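Local coordinates for AbyA5 (Verrucosispora maris, PDB 4YWF), which catalyses acetate elimination in spirotetronate biosynthesis, acting as an esterase-like lyase of the alpha/beta-hydrolase superfamily, at residues 132-143 against 162-173; 178-187 against 263-271. The protein carries 4 engineered substitutions. One frame throughout, in Å; residues are numbered along the deposited sequence.

Interaction 1 of 2, residues 132-143 against 162-173; sequences WAAGLSTTERRP and LPELARYGFAAV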
loop_
_atom_site.group_PDB
_atom_site.type_symbol
_atom_site.label_atom_id
_atom_site.label_comp_id
_atom_site.label_asym_id
_atom_site.label_seq_id
_atom_site.Cartn_x
_atom_site.Cartn_y
_atom_site.Cartn_z
ATOM N N TRP A 132 -4.454 -11.336 1.965
ATOM C CA TRP A 132 -4.510 -12.397 0.973
ATOM C C TRP A 132 -3.100 -12.909 0.801
ATOM O O TRP A 132 -2.169 -12.110 0.824
ATOM C CB TRP A 132 -5.010 -11.882 -0.371
ATOM C CG TRP A 132 -6.410 -11.480 -0.358
ATOM C CD1 TRP A 132 -6.910 -10.196 -0.412
ATOM C CD2 TRP A 132 -7.546 -12.355 -0.285
ATOM N NE1 TRP A 132 -8.305 -10.230 -0.380
ATOM C CE2 TRP A 132 -8.711 -11.541 -0.300
ATOM C CE3 TRP A 132 -7.696 -13.748 -0.253
ATOM C CZ2 TRP A 132 -9.984 -12.075 -0.230
ATOM C CZ3 TRP A 132 -8.994 -14.277 -0.237
ATOM C CH2 TRP A 132 -10.101 -13.445 -0.232
ATOM N N ALA A 133 -2.932 -14.218 0.637
ATOM C CA ALA A 133 -1.600 -14.793 0.534
ATOM C C ALA A 133 -1.524 -15.916 -0.488
ATOM O O ALA A 133 -2.537 -16.522 -0.827
ATOM C CB ALA A 133 -1.164 -15.324 1.874
ATOM N N ALA A 134 -0.298 -16.176 -0.957
ATOM C CA ALA A 134 -0.060 -17.311 -1.850
ATOM C C ALA A 134 1.331 -17.755 -1.635
ATOM O O ALA A 134 2.127 -17.022 -1.042
ATOM C CB ALA A 134 -0.264 -16.961 -3.303
ATOM N N GLY A 135 1.619 -18.974 -2.074
ATOM C CA GLY A 135 2.980 -19.521 -1.949
ATOM C C GLY A 135 3.294 -19.994 -0.541
ATOM O O GLY A 135 4.455 -20.229 -0.231
ATOM N N LEU A 136 2.285 -20.194 0.316
ATOM C CA LEU A 136 2.525 -20.725 1.648
ATOM C C LEU A 136 2.783 -22.241 1.624
ATOM O O LEU A 136 2.273 -22.924 0.763
ATOM C CB LEU A 136 1.314 -20.474 2.589
ATOM C CG LEU A 136 0.816 -19.046 2.743
ATOM C CD1 LEU A 136 -0.339 -18.925 3.714
ATOM C CD2 LEU A 136 1.957 -18.168 3.191
ATOM N N SER A 137 3.546 -22.761 2.597
ATOM C CA SER A 137 3.986 -24.181 2.580
ATOM C C SER A 137 4.642 -24.588 3.924
ATOM O O SER A 137 5.475 -23.878 4.441
ATOM C CB SER A 137 4.989 -24.412 1.420
ATOM O OG SER A 137 5.306 -25.785 1.239
ATOM N N THR A 138 4.234 -25.720 4.479
ATOM C CA THR A 138 4.921 -26.369 5.606
ATOM C C THR A 138 6.161 -27.180 5.186
ATOM O O THR A 138 7.028 -27.398 6.016
ATOM C CB THR A 138 4.018 -27.396 6.300
ATOM O OG1 THR A 138 3.298 -28.123 5.285
ATOM C CG2 THR A 138 3.040 -26.719 7.309
ATOM N N THR A 139 6.231 -27.626 3.926
ATOM C CA THR A 139 7.351 -28.454 3.437
ATOM C C THR A 139 8.561 -27.642 2.876
ATOM O O THR A 139 9.711 -27.918 3.208
ATOM C CB THR A 139 6.843 -29.491 2.416
ATOM O OG1 THR A 139 6.181 -28.851 1.333
ATOM C CG2 THR A 139 5.839 -30.415 3.059
ATOM N N GLU A 140 8.289 -26.635 2.059
ATOM C CA GLU A 140 9.317 -25.666 1.655
ATOM C C GLU A 140 9.202 -24.429 2.550
ATOM O O GLU A 140 8.112 -23.899 2.775
ATOM C CB GLU A 140 9.145 -25.267 0.189
ATOM N N ARG A 141 10.324 -23.988 3.098
ATOM C CA ARG A 141 10.372 -22.710 3.810
ATOM C C ARG A 141 10.764 -21.606 2.791
ATOM O O ARG A 141 11.937 -21.419 2.525
ATOM C CB ARG A 141 11.357 -22.794 4.980
ATOM N N ARG A 142 9.779 -20.903 2.212
ATOM C CA ARG A 142 10.030 -19.774 1.268
ATOM C C ARG A 142 10.131 -18.381 1.915
ATOM O O ARG A 142 9.375 -18.051 2.785
ATOM C CB ARG A 142 8.911 -19.680 0.232
ATOM C CG ARG A 142 8.781 -20.872 -0.639
ATOM C CD ARG A 142 7.327 -21.286 -0.831
ATOM N NE ARG A 142 6.656 -20.511 -1.858
ATOM C CZ ARG A 142 6.859 -20.645 -3.157
ATOM N NH1 ARG A 142 7.719 -21.557 -3.604
ATOM N NH2 ARG A 142 6.174 -19.879 -4.016
ATOM N N PRO A 143 11.048 -17.534 1.421
ATOM C CA PRO A 143 11.082 -16.143 1.881
ATOM C C PRO A 143 9.771 -15.423 1.745
ATOM O O PRO A 143 9.031 -15.697 0.819
ATOM C CB PRO A 143 12.093 -15.479 0.952
ATOM C CG PRO A 143 12.200 -16.384 -0.236
ATOM C CD PRO A 143 11.952 -17.778 0.284
ATOM N N LEU A 162 -0.659 -12.124 -6.754
ATOM C CA LEU A 162 -0.110 -13.134 -5.821
ATOM C C LEU A 162 0.440 -14.376 -6.494
ATOM O O LEU A 162 1.514 -14.833 -6.138
ATOM C CB LEU A 162 -1.119 -13.514 -4.744
ATOM C CG LEU A 162 -1.328 -12.451 -3.668
ATOM C CD1 LEU A 162 -2.565 -12.723 -2.816
ATOM C CD2 LEU A 162 -0.107 -12.320 -2.759
ATOM N N PRO A 163 -0.289 -14.960 -7.441
ATOM C CA PRO A 163 0.277 -16.197 -8.039
ATOM C C PRO A 163 1.606 -15.933 -8.734
ATOM O O PRO A 163 2.492 -16.787 -8.688
ATOM C CB PRO A 163 -0.791 -16.632 -9.096
ATOM C CG PRO A 163 -2.010 -15.876 -8.726
ATOM C CD PRO A 163 -1.612 -14.632 -7.969
ATOM N N GLU A 164 1.742 -14.787 -9.385
ATOM C CA GLU A 164 2.996 -14.499 -10.100
ATOM C C GLU A 164 4.131 -14.206 -9.130
ATOM O O GLU A 164 5.239 -14.649 -9.333
ATOM C CB GLU A 164 2.823 -13.374 -11.074
ATOM C CG GLU A 164 1.912 -13.758 -12.225
ATOM C CD GLU A 164 0.659 -12.921 -12.272
ATOM O OE1 GLU A 164 0.713 -11.904 -12.981
ATOM O OE2 GLU A 164 -0.370 -13.271 -11.608
ATOM N N LEU A 165 3.850 -13.522 -8.029
ATOM C CA LEU A 165 4.852 -13.404 -6.939
ATOM C C LEU A 165 5.262 -14.736 -6.285
ATOM O O LEU A 165 6.445 -15.005 -6.059
ATOM C CB LEU A 165 4.338 -12.444 -5.873
ATOM C CG LEU A 165 4.139 -10.991 -6.265
ATOM C CD1 LEU A 165 3.481 -10.225 -5.095
ATOM C CD2 LEU A 165 5.436 -10.315 -6.649
ATOM N N ALA A 166 4.307 -15.612 -6.001
ATOM C CA ALA A 166 4.664 -16.966 -5.575
ATOM C C ALA A 166 5.555 -17.710 -6.619
ATOM O O ALA A 166 6.467 -18.442 -6.231
ATOM C CB ALA A 166 3.431 -17.775 -5.270
ATOM N N ARG A 167 5.298 -17.465 -7.909
ATOM C CA ARG A 167 6.031 -18.106 -9.012
ATOM C C ARG A 167 7.507 -17.676 -8.968
ATOM O O ARG A 167 8.384 -18.438 -9.414
ATOM C CB ARG A 167 5.402 -17.760 -10.380
ATOM C CG ARG A 167 4.747 -18.923 -11.117
ATOM C CD ARG A 167 3.263 -18.716 -11.474
ATOM N NE ARG A 167 2.986 -17.687 -12.491
ATOM C CZ ARG A 167 3.277 -17.786 -13.794
ATOM N NH1 ARG A 167 2.994 -16.781 -14.615
ATOM N NH2 ARG A 167 3.869 -18.875 -14.283
ATOM N N TYR A 168 7.790 -16.490 -8.404
ATOM C CA TYR A 168 9.175 -16.103 -8.143
ATOM C C TYR A 168 9.765 -16.719 -6.862
ATOM O O TYR A 168 10.877 -16.363 -6.470
ATOM C CB TYR A 168 9.312 -14.615 -8.146
ATOM C CG TYR A 168 9.286 -13.952 -9.518
ATOM C CD1 TYR A 168 10.315 -14.176 -10.433
ATOM C CD2 TYR A 168 8.298 -13.054 -9.869
ATOM C CE1 TYR A 168 10.316 -13.556 -11.686
ATOM C CE2 TYR A 168 8.298 -12.415 -11.100
ATOM C CZ TYR A 168 9.306 -12.683 -12.006
ATOM O OH TYR A 168 9.326 -12.068 -13.239
ATOM N N GLY A 169 9.055 -17.650 -6.219
ATOM C CA GLY A 169 9.595 -18.320 -5.011
ATOM C C GLY A 169 9.239 -17.753 -3.619
ATOM O O GLY A 169 9.702 -18.221 -2.583
ATOM N N PHE A 170 8.362 -16.784 -3.583
ATOM C CA PHE A 170 8.014 -16.148 -2.304
ATOM C C PHE A 170 6.761 -16.768 -1.703
ATOM O O PHE A 170 5.844 -17.192 -2.432
ATOM C CB PHE A 170 7.670 -14.699 -2.526
ATOM C CG PHE A 170 8.829 -13.856 -2.972
ATOM C CD1 PHE A 170 9.807 -13.511 -2.085
ATOM C CD2 PHE A 170 8.913 -13.419 -4.266
ATOM C CE1 PHE A 170 10.889 -12.718 -2.469
ATOM C CE2 PHE A 170 9.968 -12.600 -4.678
ATOM C CZ PHE A 170 10.970 -12.265 -3.775
ATOM N N ALA A 171 6.700 -16.698 -0.383
ATOM C CA ALA A 171 5.455 -16.607 0.328
ATOM C C ALA A 171 5.007 -15.128 0.350
ATOM O O ALA A 171 5.564 -14.307 1.053
ATOM C CB ALA A 171 5.640 -17.157 1.715
ATOM N N ALA A 172 3.986 -14.812 -0.444
ATOM C CA ALA A 172 3.552 -13.447 -0.734
ATOM C C ALA A 172 2.275 -13.164 0.068
ATOM O O ALA A 172 1.363 -13.972 0.089
ATOM C CB ALA A 172 3.329 -13.227 -2.243
ATOM N N VAL A 173 2.281 -12.053 0.794
ATOM C CA VAL A 173 1.162 -11.673 1.632
ATOM C C VAL A 173 0.822 -10.211 1.386
ATOM O O VAL A 173 1.659 -9.299 1.631
ATOM C CB VAL A 173 1.502 -11.784 3.089
ATOM C CG1 VAL A 173 0.318 -11.324 3.919
ATOM C CG2 VAL A 173 1.900 -13.213 3.443
#
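L162, at the start of helix 162-167, packs on W132 and A134. Its CD1 lies 3.6 Å from W132 CB, while its CB meets A134 CB at 3.8 Å. The indole of W132 leads off to stack edge-to-face with F107. One turn later, A166 CB rests against G135 CA. A side chain at G135 would collide with F170 O, and its phi is positive. A166 O takes a weak bond of 2.7 Å from R142 NH2. At G169 the guanidinium of R142 lies flat over the backbone, with G169 C 3.7 Å above the plane. Its CG is anti to the carbonyl carbon (chi1 -62°), and bends at chi2 and chi3 bring the head to this place. F170 O accepts a second weak bond from R142 NH2, and R142 NE gives another weak one to G135 O. With an alanine here, the three carbonyls would probably lose this shared donor group and the G169 backbone its cover.

Helix 162-167 joins the parallel strands 143-148 and 171-174 in a beta-alpha-beta crossover. Strand 127-134 runs antiparallel beside 171-174, as in the alpha/beta-hydrolase sheet. F170 turns its ring edge to P143 O. The P143 and F170 side chains cross at about a right angle, P143 CG lying near F170 CD1. The ring packs on helix 337-351. A171 N binds P143 O at 2.8 Å, and A171 CB touches L136 CD2. A172 pairs with A134 through two backbone bonds: A134 N to A172 O at 3.0 Å and A172 N to A134 O at 2.9 Å. V173 faces A133 as a non-hydrogen-bonded pair, with V173 CG2 against A133 CB.

Interaction 2 of 2, residues 178-187 against 263-271; sequences PGVGENELRY and TLARLTQTT
L267 is the residue of helix 258-268 most covered by the loop 178-187. Its CB starts between two partners: P178 O, and Y187 CB at 4.0 Å. CG stays near P178 O. The chain then forks. CD1 meets V180 CG2. CD2 reaches G179 O at 3.4 Å and also touches V180 CG2 at 3.8 Å. With CG anti to the carbonyl carbon (chi1 -46°), the fork faces the 178-180 segment. G179 has no side chain, and a CB there would run into L267 CD2.

Y187 packs beside this leucine. Its CG is anti to the backbone N (chi1 -177°), which sends the ring towards L264 and T268, crossing their side chains obliquely. L264 CD2 comes to the ring edge at Y187 CE2, 3.8 Å away, and T268 CG2 lies near Y187 CD2. W282 stacks edge-to-face with the ring, and F218 and L222 of helix 218-226 touch it. Helix 258-268 falls in sequence between strands 233-239 and 296-301, where alpha/beta-hydrolases often insert a cap; the contact is consistent with such a cap resting on the loop after strand 171-174.

R186 crosses Q269 at about a right angle, its CB and CG against the amide; its guanidinium forms a salt bridge with D188. Q269, with positive phi, leaves the helix in a Schellman motif.

L267 O accepts from Y187 N at 3.2 Å, with the donor above the carbonyl plane. A water also donates to L267 O and to L185 O, and accepts from Q269 NE2 at 2.8 Å. Y187 O is buried without a hydrogen-bond partner; T268 CA makes a CA-H...O contact to it (3.5 Å). One direct bond and one water bridge thus hold L267 O at the helix end; the fit otherwise probably depends largely on the shape of L267 and Y187.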
loop_
_atom_site.group_PDB
_atom_site.type_symbol
_atom_site.label_atom_id
_atom_site.label_comp_id
_atom_site.label_asym_id
_atom_site.label_seq_id
_atom_site.Cartn_x
_atom_site.Cartn_y
_atom_site.Cartn_z
ATOM N N PRO A 178 -3.706 0.502 8.340
ATOM C CA PRO A 178 -4.744 0.692 9.362
ATOM C C PRO A 178 -5.760 1.653 8.861
ATOM O O PRO A 178 -5.398 2.739 8.382
ATOM C CB PRO A 178 -3.961 1.293 10.551
ATOM C CG PRO A 178 -2.586 0.746 10.405
ATOM C CD PRO A 178 -2.345 0.648 8.936
ATOM N N GLY A 179 -7.026 1.239 8.887
ATOM C CA GLY A 179 -8.085 2.070 8.486
ATOM C C GLY A 179 -8.481 1.937 7.043
ATOM O O GLY A 179 -9.496 2.509 6.652
ATOM N N VAL A 180 -7.665 1.246 6.221
ATOM C CA VAL A 180 -7.892 1.121 4.823
ATOM C C VAL A 180 -8.591 -0.222 4.610
ATOM O O VAL A 180 -8.206 -1.222 5.227
ATOM C CB VAL A 180 -6.553 1.179 4.047
ATOM C CG1 VAL A 180 -6.722 0.906 2.589
ATOM C CG2 VAL A 180 -5.860 2.527 4.240
ATOM N N GLY A 181 -9.642 -0.222 3.755
ATOM C CA GLY A 181 -10.323 -1.430 3.375
ATOM C C GLY A 181 -10.913 -2.120 4.589
ATOM O O GLY A 181 -11.687 -1.506 5.354
ATOM N N GLU A 182 -10.477 -3.370 4.827
ATOM C CA GLU A 182 -10.987 -4.146 5.890
ATOM C C GLU A 182 -10.083 -4.071 7.126
ATOM O O GLU A 182 -10.376 -4.745 8.136
ATOM C CB GLU A 182 -11.125 -5.617 5.480
ATOM C CG GLU A 182 -11.918 -5.893 4.221
ATOM C CD GLU A 182 -12.039 -7.384 4.023
ATOM O OE1 GLU A 182 -11.076 -8.036 3.488
ATOM O OE2 GLU A 182 -13.115 -7.924 4.423
ATOM N N ASN A 183 -8.976 -3.316 7.066
ATOM C CA ASN A 183 -8.071 -3.288 8.179
ATOM C C ASN A 183 -8.679 -2.343 9.203
ATOM O O ASN A 183 -8.824 -1.152 8.950
ATOM C CB ASN A 183 -6.682 -2.833 7.715
ATOM C CG ASN A 183 -5.668 -2.683 8.862
ATOM O OD1 ASN A 183 -6.023 -2.441 10.028
ATOM N ND2 ASN A 183 -4.414 -2.787 8.530
ATOM N N GLU A 184 -9.071 -2.899 10.353
ATOM C CA GLU A 184 -9.841 -2.176 11.348
ATOM C C GLU A 184 -9.055 -1.256 12.289
ATOM O O GLU A 184 -9.653 -0.499 13.060
ATOM C CB GLU A 184 -10.710 -3.196 12.171
ATOM C CG GLU A 184 -11.974 -3.555 11.354
ATOM C CD GLU A 184 -12.850 -4.655 11.967
ATOM O OE1 GLU A 184 -12.619 -5.031 13.120
ATOM O OE2 GLU A 184 -13.740 -5.176 11.257
ATOM N N LEU A 185 -7.743 -1.340 12.252
ATOM C CA LEU A 185 -6.915 -0.644 13.217
ATOM C C LEU A 185 -6.893 0.876 13.021
ATOM O O LEU A 185 -7.168 1.408 11.941
ATOM C CB LEU A 185 -5.483 -1.153 13.134
ATOM C CG LEU A 185 -5.202 -2.641 13.353
ATOM C CD1 LEU A 185 -3.875 -2.984 12.710
ATOM C CD2 LEU A 185 -5.212 -3.032 14.831
ATOM N N ARG A 186 -6.469 1.567 14.079
ATOM C CA ARG A 186 -6.190 2.988 13.967
ATOM C C ARG A 186 -4.718 3.114 13.485
ATOM O O ARG A 186 -3.885 2.343 13.881
ATOM C CB ARG A 186 -6.440 3.678 15.309
ATOM C CG ARG A 186 -6.347 5.206 15.250
ATOM C CD ARG A 186 -6.406 5.826 16.642
ATOM N NE ARG A 186 -5.427 5.205 17.531
ATOM C CZ ARG A 186 -5.361 5.369 18.855
ATOM N NH1 ARG A 186 -6.223 6.156 19.496
ATOM N NH2 ARG A 186 -4.392 4.752 19.547
ATOM N N TYR A 187 -4.482 4.010 12.547
ATOM C CA TYR A 187 -3.160 4.404 12.116
ATOM C C TYR A 187 -2.618 5.362 13.211
ATOM O O TYR A 187 -3.103 6.413 13.390
ATOM C CB TYR A 187 -3.286 5.057 10.740
ATOM C CG TYR A 187 -2.034 5.501 10.005
ATOM C CD1 TYR A 187 -0.763 4.941 10.224
ATOM C CD2 TYR A 187 -2.142 6.494 9.077
ATOM C CE1 TYR A 187 0.365 5.434 9.533
ATOM C CE2 TYR A 187 -1.056 6.958 8.404
ATOM C CZ TYR A 187 0.166 6.462 8.631
ATOM O OH TYR A 187 1.126 7.041 7.836
ATOM N N THR A 263 -8.411 11.888 4.169
ATOM C CA THR A 263 -8.067 10.464 4.394
ATOM C C THR A 263 -7.179 10.254 5.586
ATOM O O THR A 263 -7.427 9.385 6.437
ATOM C CB THR A 263 -7.385 9.882 3.147
ATOM O OG1 THR A 263 -8.270 10.040 2.073
ATOM C CG2 THR A 263 -7.065 8.428 3.300
ATOM N N LEU A 264 -6.112 11.045 5.676
ATOM C CA LEU A 264 -5.193 10.871 6.817
ATOM C C LEU A 264 -5.895 11.074 8.134
ATOM O O LEU A 264 -5.659 10.358 9.106
ATOM C CB LEU A 264 -4.021 11.870 6.755
ATOM C CG LEU A 264 -2.652 11.471 6.193
ATOM C CD1 LEU A 264 -1.621 12.525 6.628
ATOM C CD2 LEU A 264 -2.165 10.085 6.639
ATOM N N ALA A 265 -6.721 12.112 8.184
ATOM C CA ALA A 265 -7.528 12.361 9.350
ATOM C C ALA A 265 -8.460 11.164 9.629
ATOM O O ALA A 265 -8.566 10.741 10.767
ATOM C CB ALA A 265 -8.305 13.643 9.176
ATOM N N ARG A 266 -9.082 10.572 8.602
ATOM C CA ARG A 266 -9.948 9.394 8.872
ATOM C C ARG A 266 -9.098 8.261 9.413
ATOM O O ARG A 266 -9.342 7.724 10.494
ATOM C CB ARG A 266 -10.688 8.888 7.622
ATOM C CG ARG A 266 -11.392 7.535 7.871
ATOM C CD ARG A 266 -12.469 7.595 8.985
ATOM N NE ARG A 266 -13.520 8.590 8.647
ATOM C CZ ARG A 266 -14.775 8.337 8.235
ATOM N NH1 ARG A 266 -15.257 7.090 8.112
ATOM N NH2 ARG A 266 -15.558 9.374 7.940
ATOM N N LEU A 267 -8.046 7.896 8.685
ATOM C CA LEU A 267 -7.244 6.761 9.177
ATOM C C LEU A 267 -6.685 6.929 10.576
ATOM O O LEU A 267 -6.657 5.978 11.342
ATOM C CB LEU A 267 -6.103 6.374 8.207
ATOM C CG LEU A 267 -6.403 6.255 6.735
ATOM C CD1 LEU A 267 -5.122 5.928 6.040
ATOM C CD2 LEU A 267 -7.497 5.236 6.367
ATOM N N THR A 268 -6.167 8.116 10.892
ATOM C CA THR A 268 -5.684 8.397 12.245
ATOM C C THR A 268 -6.794 8.657 13.254
ATOM O O THR A 268 -6.524 8.744 14.464
ATOM C CB THR A 268 -4.744 9.613 12.261
ATOM O OG1 THR A 268 -5.414 10.799 11.747
ATOM C CG2 THR A 268 -3.497 9.274 11.391
ATOM N N GLN A 269 -8.031 8.817 12.770
ATOM C CA GLN A 269 -9.161 9.114 13.619
ATOM C C GLN A 269 -8.944 10.455 14.326
ATOM O O GLN A 269 -9.093 10.573 15.515
ATOM C CB GLN A 269 -9.399 7.984 14.618
ATOM C CG GLN A 269 -9.903 6.739 13.887
ATOM C CD GLN A 269 -9.904 5.514 14.745
ATOM O OE1 GLN A 269 -10.123 5.591 15.942
ATOM N NE2 GLN A 269 -9.634 4.350 14.128
ATOM N N THR A 270 -8.613 11.467 13.536
ATOM C CA THR A 270 -8.448 12.824 14.027
ATOM C C THR A 270 -9.269 13.656 13.130
ATOM O O THR A 270 -10.144 13.112 12.532
ATOM C CB THR A 270 -6.973 13.240 14.051
ATOM O OG1 THR A 270 -6.392 13.126 12.754
ATOM C CG2 THR A 270 -6.255 12.402 15.029
ATOM N N THR A 271 -8.995 14.951 13.014
ATOM C CA THR A 271 -9.655 15.812 12.043
ATOM C C THR A 271 -8.581 16.511 11.192
ATOM O O THR A 271 -7.442 16.486 11.568
ATOM C CB THR A 271 -10.550 16.865 12.743
ATOM O OG1 THR A 271 -9.746 17.861 13.369
ATOM C CG2 THR A 271 -11.411 16.198 13.804
HETATM O O HOH W 1 -8.724 3.832 11.549
#

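Interactions 1 and 2 follow one another along the chain. Strand 171-174 ends the first contact, and the loop that follows it supplies one side of the second. Their centres are about 28 Å apart, on opposite sides of the chain's centre. Their nearest atoms come within about 5 Å without touching. The loop 178-187 returns to strand 127-134: E184 bonds V128, and E182 forms a salt bridge with K155, which W132 of interaction 1 also touches. Interaction 2 is probably the nearer to the active site. Its Y187 and L264 lean on helix 218-226, which follows strand 207-215, the place of the nucleophile elbow in alpha/beta-hydrolases. Interaction 1 lies towards the antiparallel edge of the sheet.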